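Local coordinates for methylmalonyl-CoA carboxyltransferase 12S subunit (Propionibacterium freudenreichii, PDB 1ON3), which catalyses transfer of the carboxyl group of methylmalonyl-CoA to the biotin of the 1.3S subunit, as the hexameric core of transcarboxylase, at residues E36-Q41 and F136-G141; I192-K197 and E225-I230; T203-I208 and D219-A224. One frame throughout, in Å; residues are numbered along the deposited sequence.

Contact 1: residues E36-Q41 and F136-G141; sequences EKQHSQ and FYDSGG. With MCA (methylmalonyl-coenzyme A), chain T.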
loop_
_atom_site.group_PDB
_atom_site.type_symbol
_atom_site.label_atom_id
_atom_site.label_comp_id
_atom_site.label_asym_id
_atom_site.label_seq_id
_atom_site.Cartn_x
_atom_site.Cartn_y
_atom_site.Cartn_z
ATOM N N GLU E 36 -18.265 26.690 45.845
ATOM C CA GLU E 36 -17.499 27.294 46.925
ATOM C C GLU E 36 -16.703 26.234 47.658
ATOM O O GLU E 36 -15.560 26.471 48.048
ATOM C CB GLU E 36 -18.411 28.022 47.917
ATOM C CG GLU E 36 -18.998 29.292 47.367
ATOM C CD GLU E 36 -19.951 29.966 48.333
ATOM O OE1 GLU E 36 -20.541 30.997 47.942
ATOM O OE2 GLU E 36 -20.101 29.471 49.477
ATOM N N LYS E 37 -17.290 25.057 47.849
ATOM C CA LYS E 37 -16.558 24.007 48.544
ATOM C C LYS E 37 -15.338 23.591 47.720
ATOM O O LYS E 37 -14.247 23.375 48.267
ATOM C CB LYS E 37 -17.447 22.792 48.800
ATOM C CG LYS E 37 -16.718 21.654 49.505
ATOM C CD LYS E 37 -17.683 20.550 49.918
ATOM C CE LYS E 37 -16.994 19.497 50.775
ATOM N NZ LYS E 37 -17.958 18.464 51.278
ATOM N N GLN E 38 -15.527 23.472 46.406
ATOM C CA GLN E 38 -14.433 23.093 45.516
ATOM C C GLN E 38 -13.323 24.127 45.705
ATOM O O GLN E 38 -12.166 23.779 45.966
ATOM C CB GLN E 38 -14.914 23.067 44.053
ATOM C CG GLN E 38 -13.813 22.738 43.027
ATOM C CD GLN E 38 -13.623 21.245 42.774
ATOM O OE1 GLN E 38 -14.032 20.389 43.576
ATOM N NE2 GLN E 38 -12.982 20.925 41.649
ATOM N N HIS E 39 -13.684 25.402 45.603
ATOM C CA HIS E 39 -12.717 26.470 45.777
ATOM C C HIS E 39 -12.050 26.470 47.150
ATOM O O HIS E 39 -10.851 26.736 47.266
ATOM C CB HIS E 39 -13.384 27.814 45.527
ATOM C CG HIS E 39 -13.573 28.119 44.079
ATOM N ND1 HIS E 39 -14.495 29.035 43.623
ATOM C CD2 HIS E 39 -12.934 27.648 42.982
ATOM C CE1 HIS E 39 -14.418 29.116 42.307
ATOM N NE2 HIS E 39 -13.478 28.285 41.893
ATOM N N SER E 40 -12.816 26.164 48.187
ATOM C CA SER E 40 -12.262 26.145 49.533
ATOM C C SER E 40 -11.207 25.052 49.659
ATOM O O SER E 40 -10.292 25.172 50.469
ATOM C CB SER E 40 -13.367 25.916 50.567
ATOM O OG SER E 40 -13.767 24.558 50.583
ATOM N N GLN E 41 -11.332 23.993 48.856
ATOM C CA GLN E 41 -10.382 22.884 48.893
ATOM C C GLN E 41 -9.151 23.166 48.045
ATOM O O GLN E 41 -8.310 22.287 47.844
ATOM C CB GLN E 41 -11.046 21.589 48.417
ATOM C CG GLN E 41 -12.239 21.176 49.250
ATOM C CD GLN E 41 -12.910 19.912 48.737
ATOM O OE1 GLN E 41 -13.058 19.717 47.534
ATOM N NE2 GLN E 41 -13.341 19.059 49.656
ATOM N N PHE E 136 -8.997 16.565 32.282
ATOM C CA PHE E 136 -8.895 16.884 33.715
ATOM C C PHE E 136 -9.844 15.917 34.438
ATOM O O PHE E 136 -11.067 15.948 34.222
ATOM C CB PHE E 136 -9.348 18.318 34.029
ATOM C CG PHE E 136 -8.380 19.396 33.590
ATOM C CD1 PHE E 136 -8.494 19.980 32.334
ATOM C CD2 PHE E 136 -7.407 19.874 34.465
ATOM C CE1 PHE E 136 -7.653 21.040 31.959
ATOM C CE2 PHE E 136 -6.568 20.926 34.105
ATOM C CZ PHE E 136 -6.693 21.514 32.846
ATOM N N TYR E 137 -9.269 15.045 35.261
ATOM C CA TYR E 137 -10.012 14.048 36.031
ATOM C C TYR E 137 -10.284 14.571 37.451
ATOM O O TYR E 137 -9.393 15.097 38.103
ATOM C CB TYR E 137 -9.185 12.764 36.131
ATOM C CG TYR E 137 -8.956 12.067 34.815
ATOM C CD1 TYR E 137 -9.738 10.983 34.441
ATOM C CD2 TYR E 137 -7.912 12.452 33.971
ATOM C CE1 TYR E 137 -9.489 10.280 33.259
ATOM C CE2 TYR E 137 -7.649 11.763 32.781
ATOM C CZ TYR E 137 -8.436 10.678 32.432
ATOM O OH TYR E 137 -8.180 9.984 31.272
ATOM N N ASP E 138 -11.506 14.387 37.938
ATOM C CA ASP E 138 -11.902 14.861 39.258
ATOM C C ASP E 138 -13.185 14.064 39.470
ATOM O O ASP E 138 -14.274 14.578 39.223
ATOM C CB ASP E 138 -12.212 16.366 39.167
ATOM C CG ASP E 138 -12.278 17.039 40.531
ATOM O OD1 ASP E 138 -12.366 16.307 41.531
ATOM O OD2 ASP E 138 -12.255 18.291 40.591
ATOM N N SER E 139 -13.062 12.822 39.938
ATOM C CA SER E 139 -14.239 11.961 40.036
ATOM C C SER E 139 -14.247 10.849 41.082
ATOM O O SER E 139 -13.211 10.318 41.459
ATOM C CB SER E 139 -14.460 11.326 38.649
ATOM O OG SER E 139 -15.333 10.210 38.680
ATOM N N GLY E 140 -15.452 10.469 41.499
ATOM C CA GLY E 140 -15.613 9.387 42.458
ATOM C C GLY E 140 -15.703 8.032 41.764
ATOM O O GLY E 140 -16.021 7.024 42.398
ATOM N N GLY E 141 -15.424 8.005 40.460
ATOM C CA GLY E 141 -15.477 6.755 39.711
ATOM C C GLY E 141 -16.769 6.520 38.929
ATOM O O GLY E 141 -17.532 7.448 38.683
HETATM C C8 MCA T . -19.016 10.018 44.796
HETATM N N9 MCA T . -20.388 10.264 44.692
HETATM C C4 MCA T . -20.860 9.246 43.880
HETATM C C5 MCA T . -19.726 8.464 43.556
HETATM N N7 MCA T . -18.581 8.969 44.144
HETATM N N3 MCA T . -22.168 9.017 43.452
HETATM C C2 MCA T . -22.268 7.903 42.646
HETATM N N1 MCA T . -21.240 7.072 42.265
HETATM C C6 MCA T . -19.941 7.325 42.703
HETATM N N6 MCA T . -18.973 6.494 42.303
HETATM C "C1'" MCA T . -21.182 11.241 45.212
HETATM C "C2'" MCA T . -21.284 11.049 46.728
HETATM O "O2'" MCA T . -22.301 10.145 47.059
HETATM C "C3'" MCA T . -21.475 12.470 47.197
HETATM O "O3'" MCA T . -22.855 12.789 47.185
HETATM C "C4'" MCA T . -20.671 13.349 46.220
HETATM O "O4'" MCA T . -20.564 12.512 45.005
HETATM C "C5'" MCA T . -19.181 13.713 46.602
HETATM O "O5'" MCA T . -18.935 13.175 47.653
HETATM P P1 MCA T . -18.474 13.177 48.962
HETATM O O11 MCA T . -18.585 11.977 49.611
HETATM O O12 MCA T . -19.286 14.174 49.324
HETATM O O6 MCA T . -16.871 13.479 49.117
HETATM P P2 MCA T . -15.558 13.575 49.315
HETATM O O21 MCA T . -15.853 13.452 50.663
HETATM O O22 MCA T . -14.800 14.585 48.692
HETATM O O7 MCA T . -15.014 12.137 48.863
HETATM C CPB MCA T . -15.140 11.675 47.761
HETATM C CPA MCA T . -14.702 10.303 47.278
HETATM C CP7 MCA T . -15.943 9.560 47.822
HETATM C CP9 MCA T . -13.284 9.910 47.759
HETATM C CP8 MCA T . -14.675 10.345 45.730
HETATM O OP3 MCA T . -17.021 9.967 47.358
HETATM C CP6 MCA T . -16.103 8.160 47.652
HETATM O OP2 MCA T . -15.156 7.397 48.067
HETATM N NP2 MCA T . -17.307 7.629 46.981
HETATM C CP5 MCA T . -17.084 6.417 46.266
HETATM C CP4 MCA T . -16.117 5.655 45.538
HETATM C CP3 MCA T . -16.371 4.447 44.772
HETATM O OP1 MCA T . -17.008 3.595 45.616
HETATM N NP1 MCA T . -16.104 3.965 43.411
HETATM C CP2 MCA T . -16.622 2.640 43.211
HETATM C CP1 MCA T . -16.457 2.337 41.783
HETATM P P3 MCA T . -23.897 13.975 47.654
HETATM O O31 MCA T . -23.584 13.623 49.077
HETATM O O32 MCA T . -25.280 13.551 47.251
HETATM O O33 MCA T . -23.562 15.418 47.377
HETATM S S MCA T . -16.936 0.962 41.308
HETATM C CS1 MCA T . -16.361 1.564 39.899
HETATM O OS1 MCA T . -15.827 2.652 39.544
HETATM C CS2 MCA T . -15.486 0.624 39.333
HETATM C CS3 MCA T . -15.790 0.171 38.125
HETATM C CS4 MCA T . -14.115 -0.019 39.695
HETATM O OS4 MCA T . -13.778 -1.122 39.261
HETATM O OS5 MCA T . -13.414 0.650 40.443
HETATM O O HOH W 1 -12.679 17.826 43.865
#
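Asp138 OD2 takes a hydrogen bond from Gln38 NE2 at 2.9 Å and also forms a salt bridge with Arg49, so two donors grip one carboxylate oxygen. The hydrogen bond is nearly straight, with an angle of 165° at the hydrogen; the oxygen lies in the amide plane of Gln38 and is met nearly along its own C-O axis. Amide and carboxylate are turned 26° against each other, and a water joins the amide oxygen, Gln38 OE1 (2.9 Å), to the other carboxylate oxygen, Asp138 OD1 (2.8 Å). Gln38 leaves helix 32-40 with CG anti to its N (chi1 177°) and bends at chi2, which carries the amide across to the strand. Gln38 NE2 has two acceptors, Asp138 OD2 and Gln44 O, while the water holds the amide at OE1. In the crotonase-like fold of this carboxyltransferase, strand 133-139 is a central strand whose C-terminal end opens onto the acyl-CoA site. There Gly140 O accepts from N6 of the methylmalonyl-CoA adenine at 3.0 Å, and Gly141 N closes an ST turn on Ser139 OG at 2.8 Å. Replacing Gln38 by alanine is likely to leave Asp138 OD2 with Arg49 but without its amide donor, and the water without one of its anchors. Both touching residues are buried, and Phe104, a residue of the coenzyme pocket, packs against each of them.

Contact 2: residues I192-K197 and E225-I230; sequences IIMTKK and EAHMAI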
loop_
_atom_site.group_PDB
_atom_site.type_symbol
_atom_site.label_atom_id
_atom_site.label_comp_id
_atom_site.label_asym_id
_atom_site.label_seq_id
_atom_site.Cartn_x
_atom_site.Cartn_y
_atom_site.Cartn_z
ATOM N N ILE E 192 0.704 11.547 33.004
ATOM C CA ILE E 192 -0.208 11.901 34.086
ATOM C C ILE E 192 0.391 13.020 34.934
ATOM O O ILE E 192 1.498 12.869 35.455
ATOM C CB ILE E 192 -0.489 10.720 35.038
ATOM C CG1 ILE E 192 -1.189 9.586 34.284
ATOM C CG2 ILE E 192 -1.363 11.209 36.204
ATOM C CD1 ILE E 192 -1.364 8.314 35.134
ATOM N N ILE E 193 -0.332 14.141 35.043
ATOM C CA ILE E 193 0.074 15.276 35.874
ATOM C C ILE E 193 -0.915 15.208 37.024
ATOM O O ILE E 193 -2.118 15.228 36.794
ATOM C CB ILE E 193 -0.123 16.636 35.174
ATOM C CG1 ILE E 193 0.781 16.728 33.944
ATOM C CG2 ILE E 193 0.227 17.769 36.129
ATOM C CD1 ILE E 193 0.326 17.805 32.966
ATOM N N MET E 194 -0.407 15.126 38.248
ATOM C CA MET E 194 -1.251 15.004 39.428
ATOM C C MET E 194 -0.995 16.142 40.414
ATOM O O MET E 194 0.154 16.393 40.777
ATOM C CB MET E 194 -0.944 13.657 40.083
ATOM C CG MET E 194 -2.011 13.102 40.955
ATOM S SD MET E 194 -1.669 11.387 41.418
ATOM C CE MET E 194 -2.752 11.325 42.861
ATOM N N THR E 195 -2.052 16.828 40.860
ATOM C CA THR E 195 -1.874 17.924 41.814
ATOM C C THR E 195 -1.802 17.371 43.234
ATOM O O THR E 195 -2.146 16.207 43.474
ATOM C CB THR E 195 -3.036 18.924 41.781
ATOM O OG1 THR E 195 -4.190 18.318 42.377
ATOM C CG2 THR E 195 -3.348 19.344 40.351
ATOM N N LYS E 196 -1.368 18.204 44.179
ATOM C CA LYS E 196 -1.261 17.752 45.564
ATOM C C LYS E 196 -2.618 17.664 46.268
ATOM O O LYS E 196 -2.707 17.248 47.422
ATOM C CB LYS E 196 -0.276 18.641 46.339
ATOM C CG LYS E 196 1.155 18.339 45.928
ATOM C CD LYS E 196 2.198 19.079 46.736
ATOM C CE LYS E 196 3.590 18.558 46.361
ATOM N NZ LYS E 196 4.685 19.224 47.111
ATOM N N LYS E 197 -3.680 18.023 45.558
ATOM C CA LYS E 197 -5.016 17.931 46.130
ATOM C C LYS E 197 -5.688 16.659 45.614
ATOM O O LYS E 197 -6.746 16.265 46.091
ATOM C CB LYS E 197 -5.851 19.152 45.738
ATOM C CG LYS E 197 -5.411 20.452 46.397
ATOM C CD LYS E 197 -5.563 20.380 47.914
ATOM C CE LYS E 197 -5.318 21.743 48.551
ATOM N NZ LYS E 197 -3.988 22.301 48.153
ATOM N N GLU E 225 2.634 12.385 45.697
ATOM C CA GLU E 225 3.988 11.979 46.042
ATOM C C GLU E 225 4.153 10.466 46.133
ATOM O O GLU E 225 5.192 9.926 45.754
ATOM C CB GLU E 225 4.426 12.674 47.336
ATOM C CG GLU E 225 4.819 14.124 47.071
ATOM C CD GLU E 225 5.111 14.911 48.324
ATOM O OE1 GLU E 225 5.897 14.427 49.164
ATOM O OE2 GLU E 225 4.557 16.018 48.463
ATOM N N ALA E 226 3.135 9.773 46.629
ATOM C CA ALA E 226 3.214 8.323 46.708
ATOM C C ALA E 226 3.275 7.762 45.280
ATOM O O ALA E 226 4.118 6.923 44.975
ATOM C CB ALA E 226 1.998 7.759 47.459
ATOM N N HIS E 227 2.402 8.231 44.389
ATOM C CA HIS E 227 2.425 7.713 43.020
ATOM C C HIS E 227 3.737 8.017 42.298
ATOM O O HIS E 227 4.225 7.209 41.501
ATOM C CB HIS E 227 1.251 8.262 42.197
ATOM C CG HIS E 227 -0.063 7.620 42.530
ATOM N ND1 HIS E 227 -0.304 6.279 42.327
ATOM C CD2 HIS E 227 -1.175 8.118 43.116
ATOM C CE1 HIS E 227 -1.506 5.977 42.777
ATOM N NE2 HIS E 227 -2.058 7.074 43.261
ATOM N N MET E 228 4.321 9.168 42.587
ATOM C CA MET E 228 5.554 9.553 41.925
ATOM C C MET E 228 6.780 8.774 42.388
ATOM O O MET E 228 7.471 8.163 41.579
ATOM C CB MET E 228 5.809 11.058 42.098
ATOM C CG MET E 228 7.192 11.542 41.605
ATOM S SD MET E 228 7.519 11.299 39.832
ATOM C CE MET E 228 6.570 12.713 39.158
ATOM N N ALA E 229 7.040 8.780 43.687
ATOM C CA ALA E 229 8.232 8.117 44.213
ATOM C C ALA E 229 8.143 6.615 44.434
ATOM O O ALA E 229 9.139 5.904 44.282
ATOM C CB ALA E 229 8.655 8.799 45.518
ATOM N N ILE E 230 6.957 6.129 44.774
ATOM C CA ILE E 230 6.798 4.706 45.065
ATOM C C ILE E 230 6.229 3.825 43.959
ATOM O O ILE E 230 6.911 2.915 43.491
ATOM C CB ILE E 230 5.914 4.524 46.314
ATOM C CG1 ILE E 230 6.491 5.341 47.478
ATOM C CG2 ILE E 230 5.817 3.052 46.677
ATOM C CD1 ILE E 230 5.544 5.459 48.677
#
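Met194 and His227 supply the buried, sulfur-aromatic part of the contact. Met194 CE, the methyl, lies 3.6 Å from His227 CD2, and Met194 SD sits 4.6 Å from the centroid of the His227 imidazole, 59° off the ring normal, so the approach is oblique. The two side chains cross at about a right angle. With chi1 at -157° Met194 turns CG away from its own nitrogen, and the extended thioether then reaches the helix. The imidazole is held at both nitrogens, NE2 by Met200 O and ND1 by Asn233 OD1, which fixes the ring that the thioether meets.

The ionic part lies at the exposed margin. Lys196 NZ and Glu225 OE2 make a salt bridge of 3.5 Å, and Lys196 CE approaches the same oxygen at 3.4 Å. The lysine is shared, because its ammonium also forms a salt bridge with Glu239.

Ile234 touches both Met194 and His227, and Glu380 of the second subunit packs on the histidine. The whole is helix-on-sheet packing of the crotonase-like fold: helix 224-231 lies against the C-terminal end of strand 191-195, just before the chain enters the neighbouring parallel strand 236-238.

Contact 3: residues T203-I208 and D219-A224; sequences TGPQVI and DELGGA. With DXX (methylmalonic acid), chain U.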
loop_
_atom_site.group_PDB
_atom_site.type_symbol
_atom_site.label_atom_id
_atom_site.label_comp_id
_atom_site.label_asym_id
_atom_site.label_seq_id
_atom_site.Cartn_x
_atom_site.Cartn_y
_atom_site.Cartn_z
ATOM N N THR E 203 -8.043 0.485 44.793
ATOM C CA THR E 203 -8.838 0.132 45.965
ATOM C C THR E 203 -8.641 1.193 47.054
ATOM O O THR E 203 -7.509 1.569 47.375
ATOM C CB THR E 203 -8.440 -1.249 46.508
ATOM O OG1 THR E 203 -8.482 -2.202 45.441
ATOM C CG2 THR E 203 -9.409 -1.695 47.604
ATOM N N GLY E 204 -9.748 1.666 47.619
ATOM C CA GLY E 204 -9.680 2.687 48.647
ATOM C C GLY E 204 -9.101 2.211 49.965
ATOM O O GLY E 204 -9.027 1.009 50.210
ATOM N N PRO E 205 -8.673 3.143 50.836
ATOM C CA PRO E 205 -8.095 2.819 52.143
ATOM C C PRO E 205 -9.078 2.054 53.025
ATOM O O PRO E 205 -8.703 1.089 53.690
ATOM C CB PRO E 205 -7.759 4.190 52.727
ATOM C CG PRO E 205 -7.526 5.038 51.516
ATOM C CD PRO E 205 -8.640 4.596 50.597
ATOM N N GLN E 206 -10.335 2.489 53.033
ATOM C CA GLN E 206 -11.344 1.823 53.846
ATOM C C GLN E 206 -11.425 0.357 53.442
ATOM O O GLN E 206 -11.295 -0.531 54.279
ATOM C CB GLN E 206 -12.719 2.486 53.669
ATOM C CG GLN E 206 -12.837 3.916 54.204
ATOM C CD GLN E 206 -11.926 4.900 53.485
ATOM O OE1 GLN E 206 -11.859 4.916 52.253
ATOM N NE2 GLN E 206 -11.230 5.733 54.252
ATOM N N VAL E 207 -11.628 0.109 52.152
ATOM C CA VAL E 207 -11.727 -1.255 51.661
ATOM C C VAL E 207 -10.470 -2.053 51.991
ATOM O O VAL E 207 -10.558 -3.214 52.391
ATOM C CB VAL E 207 -11.988 -1.283 50.139
ATOM C CG1 VAL E 207 -12.021 -2.717 49.639
ATOM C CG2 VAL E 207 -13.303 -0.586 49.828
ATOM N N ILE E 208 -9.300 -1.435 51.832
ATOM C CA ILE E 208 -8.044 -2.121 52.133
ATOM C C ILE E 208 -8.001 -2.545 53.597
ATOM O O ILE E 208 -7.544 -3.639 53.927
ATOM C CB ILE E 208 -6.818 -1.215 51.837
ATOM C CG1 ILE E 208 -6.642 -1.073 50.319
ATOM C CG2 ILE E 208 -5.568 -1.802 52.470
ATOM C CD1 ILE E 208 -5.486 -0.173 49.899
ATOM N N ASP E 219 -3.886 9.935 51.453
ATOM C CA ASP E 219 -2.672 10.639 51.084
ATOM C C ASP E 219 -1.458 9.719 51.035
ATOM O O ASP E 219 -0.654 9.790 50.109
ATOM C CB ASP E 219 -2.423 11.788 52.060
ATOM C CG ASP E 219 -2.041 13.074 51.351
ATOM O OD1 ASP E 219 -2.857 13.574 50.545
ATOM O OD2 ASP E 219 -0.926 13.580 51.597
ATOM N N GLU E 220 -1.324 8.852 52.031
ATOM C CA GLU E 220 -0.203 7.925 52.061
ATOM C C GLU E 220 -0.381 6.894 50.958
ATOM O O GLU E 220 0.575 6.494 50.297
ATOM C CB GLU E 220 -0.144 7.179 53.389
ATOM C CG GLU E 220 0.063 8.022 54.621
ATOM C CD GLU E 220 0.063 7.168 55.875
ATOM O OE1 GLU E 220 -0.940 6.460 56.107
ATOM O OE2 GLU E 220 1.064 7.197 56.625
ATOM N N LEU E 221 -1.624 6.472 50.767
ATOM C CA LEU E 221 -1.943 5.454 49.772
ATOM C C LEU E 221 -1.849 5.895 48.314
ATOM O O LEU E 221 -1.170 5.253 47.507
ATOM C CB LEU E 221 -3.347 4.908 50.031
ATOM C CG LEU E 221 -3.831 3.831 49.056
ATOM C CD1 LEU E 221 -3.035 2.558 49.250
ATOM C CD2 LEU E 221 -5.304 3.574 49.281
ATOM N N GLY E 222 -2.535 6.976 47.973
ATOM C CA GLY E 222 -2.538 7.413 46.590
ATOM C C GLY E 222 -2.379 8.889 46.315
ATOM O O GLY E 222 -2.942 9.399 45.337
ATOM N N GLY E 223 -1.633 9.578 47.172
ATOM C CA GLY E 223 -1.387 10.993 46.954
ATOM C C GLY E 223 -0.355 11.140 45.839
ATOM O O GLY E 223 0.321 10.173 45.496
ATOM N N ALA E 224 -0.220 12.341 45.277
ATOM C CA ALA E 224 0.728 12.566 44.183
ATOM C C ALA E 224 2.152 12.096 44.493
ATOM O O ALA E 224 2.815 11.476 43.653
ATOM C CB ALA E 224 0.740 14.041 43.806
HETATM C C1 DXX U . -13.936 -0.861 45.263
HETATM O O1 DXX U . -15.249 -0.754 45.304
HETATM C CA DXX U . -13.311 0.113 44.879
HETATM C CB DXX U . -13.079 -0.118 43.521
HETATM C C DXX U . -12.841 1.295 45.545
HETATM O O DXX U . -12.413 1.038 46.690
HETATM O O2 DXX U . -12.844 2.435 45.044
#
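Leu221 meets Pro205 in the tightest place of this contact: its CD2 methyl lies 3.5 Å from Pro205 CG, closer than usual van der Waals distance. Leu221 CD2 is also 3.7 Å from Pro205 CD and 3.5 Å from Thr203 O, so it touches both the proline ring and the carbonyl just ahead of helix 205-212. The other branch, Leu221 CD1, comes tip to tip with Ile208 CD1 at 3.7 Å. The isoleucine sets CG1 anti to its carbonyl carbon (chi1 -72°) and stays extended to CD1, which aims its end at the leucine. Leu221 accounts for more than half of the 137 Å² buried here, and its side chain touches with methyl carbons alone. The exposed margin is looser: Asp219, Glu220 and Gln206 are exposed and their side chains stay more than 7 Å from the opposing segment. Tyr381 OH of the second subunit hydrogen-bonds Glu220 O, while Glu380 of that subunit packs on Leu221.

Facing the ligand, Gly204 at the N-cap gives its N-H to O of the bound methylmalonic acid, at 2.9 Å and 167°, and Val207 CG2 lies 3.6 Å from that oxygen. Thr203 O has no polar partner in the model. Chemically, then, the helix start is held by hydrocarbon on one flank, and its N-terminal end, where the helix dipole would probably favour an anion, is left to bind a carboxylate.

In the fold
From the N terminus, helix 32-40 comes first, and contact 1 joins it to strand 133-139 across 94 intervening residues, closing its loop before contact 2 opens. Contact 2 runs from strand 191-195 to helix 224-231, and contact 3 falls entirely within that span, linking the start of helix 205-212 to helix 218-222. None of the loops cross. Contacts 1 and 2 reach the same mixed sheet and touch where Gln41 O meets Lys197 CE at 3.1 Å. Contacts 2 and 3 touch around Gly222 O, where helix 218-222 hands over to helix 224-231, and both meet the second subunit. Contacts 1 and 3 lie about 17 Å apart between centres, each bearing on a ligand pocket.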